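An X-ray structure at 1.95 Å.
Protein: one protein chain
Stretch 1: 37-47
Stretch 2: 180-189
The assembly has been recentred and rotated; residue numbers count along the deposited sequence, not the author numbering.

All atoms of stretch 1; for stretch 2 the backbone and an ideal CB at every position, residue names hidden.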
# COMPACT_ATOMS: atom_id res chain seq x y z
N THR A 37 -2.67 5.51 -4.95
CA THR A 37 -3.26 6.62 -5.69
C THR A 37 -2.37 7.86 -5.70
O THR A 37 -1.85 8.28 -4.67
CB THR A 37 -4.65 6.99 -5.08
OG1 THR A 37 -5.45 5.80 -4.92
CG2 THR A 37 -5.39 8.00 -5.97
N LYS A 38 -2.23 8.46 -6.88
CA LYS A 38 -1.60 9.78 -7.02
C LYS A 38 -2.70 10.77 -7.32
O LYS A 38 -3.19 10.84 -8.45
CB LYS A 38 -0.56 9.76 -8.15
CG LYS A 38 0.63 8.91 -7.80
CD LYS A 38 1.50 8.69 -9.01
CE LYS A 38 2.71 7.86 -8.64
NZ LYS A 38 3.71 7.78 -9.76
N LYS A 39 -3.13 11.49 -6.28
CA LYS A 39 -4.33 12.30 -6.38
C LYS A 39 -3.96 13.77 -6.46
O LYS A 39 -3.20 14.27 -5.62
CB LYS A 39 -5.24 12.05 -5.16
CG LYS A 39 -6.57 12.79 -5.19
CD LYS A 39 -7.51 12.25 -6.28
CE LYS A 39 -8.46 11.20 -5.76
NZ LYS A 39 -9.79 11.43 -6.41
N THR A 40 -4.53 14.47 -7.45
CA THR A 40 -4.39 15.94 -7.51
C THR A 40 -5.73 16.61 -7.26
O THR A 40 -6.74 16.25 -7.86
CB THR A 40 -3.76 16.42 -8.84
OG1 THR A 40 -2.52 15.74 -9.06
CG2 THR A 40 -3.49 17.95 -8.82
N LEU A 41 -5.74 17.55 -6.33
CA LEU A 41 -6.95 18.27 -5.97
C LEU A 41 -6.82 19.72 -6.45
O LEU A 41 -5.73 20.25 -6.55
CB LEU A 41 -7.13 18.24 -4.46
CG LEU A 41 -7.33 16.88 -3.78
CD1 LEU A 41 -7.45 17.12 -2.31
CD2 LEU A 41 -8.58 16.13 -4.33
N THR A 42 -7.95 20.37 -6.74
CA THR A 42 -7.93 21.82 -6.99
C THR A 42 -7.66 22.51 -5.66
O THR A 42 -8.00 21.99 -4.60
CB THR A 42 -9.26 22.35 -7.55
OG1 THR A 42 -10.27 22.29 -6.54
CG2 THR A 42 -9.71 21.52 -8.75
N ALA A 43 -7.03 23.68 -5.71
CA ALA A 43 -6.86 24.49 -4.51
C ALA A 43 -8.22 24.77 -3.87
O ALA A 43 -8.33 24.87 -2.64
CB ALA A 43 -6.16 25.77 -4.86
N ALA A 44 -9.27 24.84 -4.68
CA ALA A 44 -10.60 25.17 -4.16
C ALA A 44 -11.14 24.05 -3.29
O ALA A 44 -11.68 24.30 -2.22
CB ALA A 44 -11.57 25.46 -5.32
N GLU A 45 -10.99 22.81 -3.75
CA GLU A 45 -11.60 21.69 -3.03
C GLU A 45 -10.69 21.12 -1.94
O GLU A 45 -11.18 20.38 -1.08
CB GLU A 45 -12.00 20.57 -4.00
CG GLU A 45 -10.78 19.86 -4.58
CD GLU A 45 -11.12 18.81 -5.61
OE1 GLU A 45 -12.14 18.11 -5.41
OE2 GLU A 45 -10.38 18.69 -6.60
N ALA A 46 -9.40 21.45 -1.97
CA ALA A 46 -8.41 20.73 -1.11
C ALA A 46 -8.61 20.84 0.39
O ALA A 46 -8.59 19.81 1.08
CB ALA A 46 -6.95 21.08 -1.51
N PRO A 47 -8.78 22.08 0.92
CA PRO A 47 -8.84 22.20 2.38
C PRO A 47 -9.95 21.33 2.98
O PRO A 47 -11.09 21.40 2.52
CB PRO A 47 -9.12 23.71 2.60
CG PRO A 47 -8.46 24.35 1.39
CD PRO A 47 -8.87 23.40 0.28
N UNK A 180 7.46 -0.99 -5.67
CA UNK A 180 6.56 -0.05 -4.99
C UNK A 180 6.45 1.24 -5.78
O UNK A 180 7.46 1.85 -6.10
CB UNK A 180 7.05 0.24 -3.57
N UNK A 181 5.21 1.62 -6.11
CA UNK A 181 4.92 2.93 -6.68
C UNK A 181 4.19 3.77 -5.62
O UNK A 181 3.01 3.56 -5.34
CB UNK A 181 4.09 2.80 -7.96
N UNK A 182 4.91 4.70 -4.99
CA UNK A 182 4.35 5.47 -3.89
C UNK A 182 3.30 6.46 -4.42
O UNK A 182 3.31 6.83 -5.62
CB UNK A 182 5.46 6.21 -3.14
N UNK A 183 2.40 6.90 -3.54
CA UNK A 183 1.38 7.85 -3.94
C UNK A 183 1.41 9.12 -3.13
O UNK A 183 2.37 9.40 -2.37
CB UNK A 183 -0.00 7.21 -3.83
N UNK A 184 0.37 9.93 -3.30
CA UNK A 184 0.27 11.21 -2.63
C UNK A 184 -1.08 11.85 -2.85
O UNK A 184 -1.85 11.43 -3.74
CB UNK A 184 1.38 12.15 -3.11
N UNK A 185 -1.35 12.87 -2.05
CA UNK A 185 -2.37 13.85 -2.35
C UNK A 185 -1.64 15.17 -2.57
O UNK A 185 -0.87 15.60 -1.70
CB UNK A 185 -3.41 13.95 -1.24
N UNK A 186 -1.86 15.81 -3.70
CA UNK A 186 -1.24 17.13 -3.90
C UNK A 186 -2.28 18.13 -4.35
O UNK A 186 -3.33 17.76 -4.90
CB UNK A 186 -0.11 17.06 -4.92
N UNK A 187 -2.01 19.40 -4.06
CA UNK A 187 -2.94 20.48 -4.44
C UNK A 187 -2.39 21.09 -5.73
O UNK A 187 -1.22 21.47 -5.79
CB UNK A 187 -3.08 21.53 -3.34
N UNK A 188 -3.24 21.16 -6.75
CA UNK A 188 -2.84 21.78 -8.02
C UNK A 188 -2.17 23.14 -7.78
O UNK A 188 -2.67 23.97 -7.01
CB UNK A 188 -4.05 21.95 -8.94
N UNK A 189 -1.02 23.33 -8.41
CA UNK A 189 -0.34 24.62 -8.48
C UNK A 189 -1.14 25.63 -9.30
O UNK A 189 -1.73 25.29 -10.31
CB UNK A 189 1.06 24.45 -9.08

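Position 180 opens a strand, and nothing of stretch 1 lies within 5.5 Å of its ideal CB, so the visible atoms set no preference. The residue is Ile 180, a beta-branched type at home in extended backbone.

At 181 the CA-to-CB bond points sideways, and the ideal CB is 5.3 Å from Lys 38 CE. The extended lysine brings a positive charge near, so an acid or a polar side chain long enough to reach it would suit. Glu 181 extends with chi1 and chi2 both t and forms a salt bridge, OE2 to Lys 38 NZ 3.4 Å, whose hydrogen bond is weak.

Position 182 points away, leaving the choice open to many types. It is Gln 182, with its amide engaged elsewhere in the structure. Its backbone takes part here: a water receives a weak hydrogen bond from Lys 38 NZ and donates one to Gln 182 O.

Position 183 is the most restrictive. Its ideal CB would sit 2.3 Å from Thr 37 O, a clash, so the place calls for a residue without CB. Gly 183 fits, and its CA approaches Thr 37 O at 3.3 Å in a CA-H...O contact.

From here the strand runs parallel to residues 38-41, and its side chains alternate between the faces of the sheet. The CB at 184 lies on the face of Lys 38 and Thr 40, beside the aliphatic stem of Lys 38. A long aliphatic or a flat aromatic side chain could cover that stem. Tyr 184, chi1 p, turns its ring so that Lys 38 CB lies over one face, 4.0 Å from the ring centroid, a CH-pi contact. Its backbone N donates to Thr 37 O (3.1 Å), and its O accepts from Lys 39 N (2.8 Å).

Position 185 turns to the other face, that of Lys 39 and Leu 41, with Leu 41 CD1 5.2 Å from the ideal CB. An aliphatic residue, especially a beta-branched one, suits it. Ile 185 places CG2 3.7 Å from Leu 41 CD1.

At 186 the CB returns to the first face, 5.0 Å from Thr 40 OG1. A polar side chain able to bond a hydroxyl is favoured, whether donor or acceptor. Gln 186 donates from NE2 to Thr 40 OG1 (3.0 Å), while its backbone N donates to Lys 39 O and its O accepts from Leu 41 N, both at 2.8 Å.

Position 187 faces methyl groups, its ideal CB 4.3 Å from Ala 46 CB. A compact, branched apolar side chain would fill the space. Val 187 does so with both methyls: CG1 is 4.0 Å from Ala 43 CB, and CG2 is 3.7 Å from Ala 46 CB.

At 188 the CB points toward stretch 1, 4.0 Å from Thr 40 CG2, and many flexible or polar types could follow. Glu 188 packs there without a side-chain hydrogen bond to stretch 1, although its backbone N donates to Leu 41 O (2.7 Å).

Position 189 points away and is unconstrained; it is Ser 189.

Stretch 2 (180-189) IEQGYIQVES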
# COMPACT_ATOMS: atom_id res chain seq x y z
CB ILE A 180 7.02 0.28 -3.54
CG1 ILE A 180 7.17 -1.00 -2.69
CG2 ILE A 180 6.03 1.28 -2.92
CD1 ILE A 180 5.88 -1.88 -2.61
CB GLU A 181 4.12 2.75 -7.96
CG GLU A 181 3.86 4.03 -8.77
CD GLU A 181 2.78 3.83 -9.87
OE1 GLU A 181 2.67 2.68 -10.40
OE2 GLU A 181 2.04 4.80 -10.19
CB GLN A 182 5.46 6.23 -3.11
CG GLN A 182 6.61 5.37 -2.55
CD GLN A 182 6.16 4.38 -1.46
OE1 GLN A 182 5.01 3.97 -1.42
NE2 GLN A 182 7.08 4.00 -0.57
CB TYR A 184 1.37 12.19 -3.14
CG TYR A 184 1.45 12.31 -4.63
CD1 TYR A 184 2.51 11.73 -5.34
CD2 TYR A 184 0.45 12.98 -5.35
CE1 TYR A 184 2.58 11.83 -6.73
CE2 TYR A 184 0.52 13.09 -6.77
CZ TYR A 184 1.59 12.53 -7.43
OH TYR A 184 1.64 12.62 -8.80
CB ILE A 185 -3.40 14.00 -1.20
CG1 ILE A 185 -4.07 12.65 -0.90
CG2 ILE A 185 -4.44 15.13 -1.56
CD1 ILE A 185 -4.85 12.63 0.45
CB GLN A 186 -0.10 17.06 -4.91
CG GLN A 186 -0.55 16.73 -6.32
CD GLN A 186 0.63 16.70 -7.26
OE1 GLN A 186 1.76 16.97 -6.85
NE2 GLN A 186 0.38 16.37 -8.52
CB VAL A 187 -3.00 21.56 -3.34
CG1 VAL A 187 -4.10 22.59 -3.67
CG2 VAL A 187 -3.25 20.94 -1.97
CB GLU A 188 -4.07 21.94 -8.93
CG GLU A 188 -3.72 22.28 -10.38
CD GLU A 188 -3.38 21.05 -11.20
OE1 GLU A 188 -2.18 20.86 -11.55
OE2 GLU A 188 -4.30 20.26 -11.49
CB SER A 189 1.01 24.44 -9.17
OG SER A 189 1.89 23.81 -8.29
O HOH W 1 5.56 7.58 -7.22
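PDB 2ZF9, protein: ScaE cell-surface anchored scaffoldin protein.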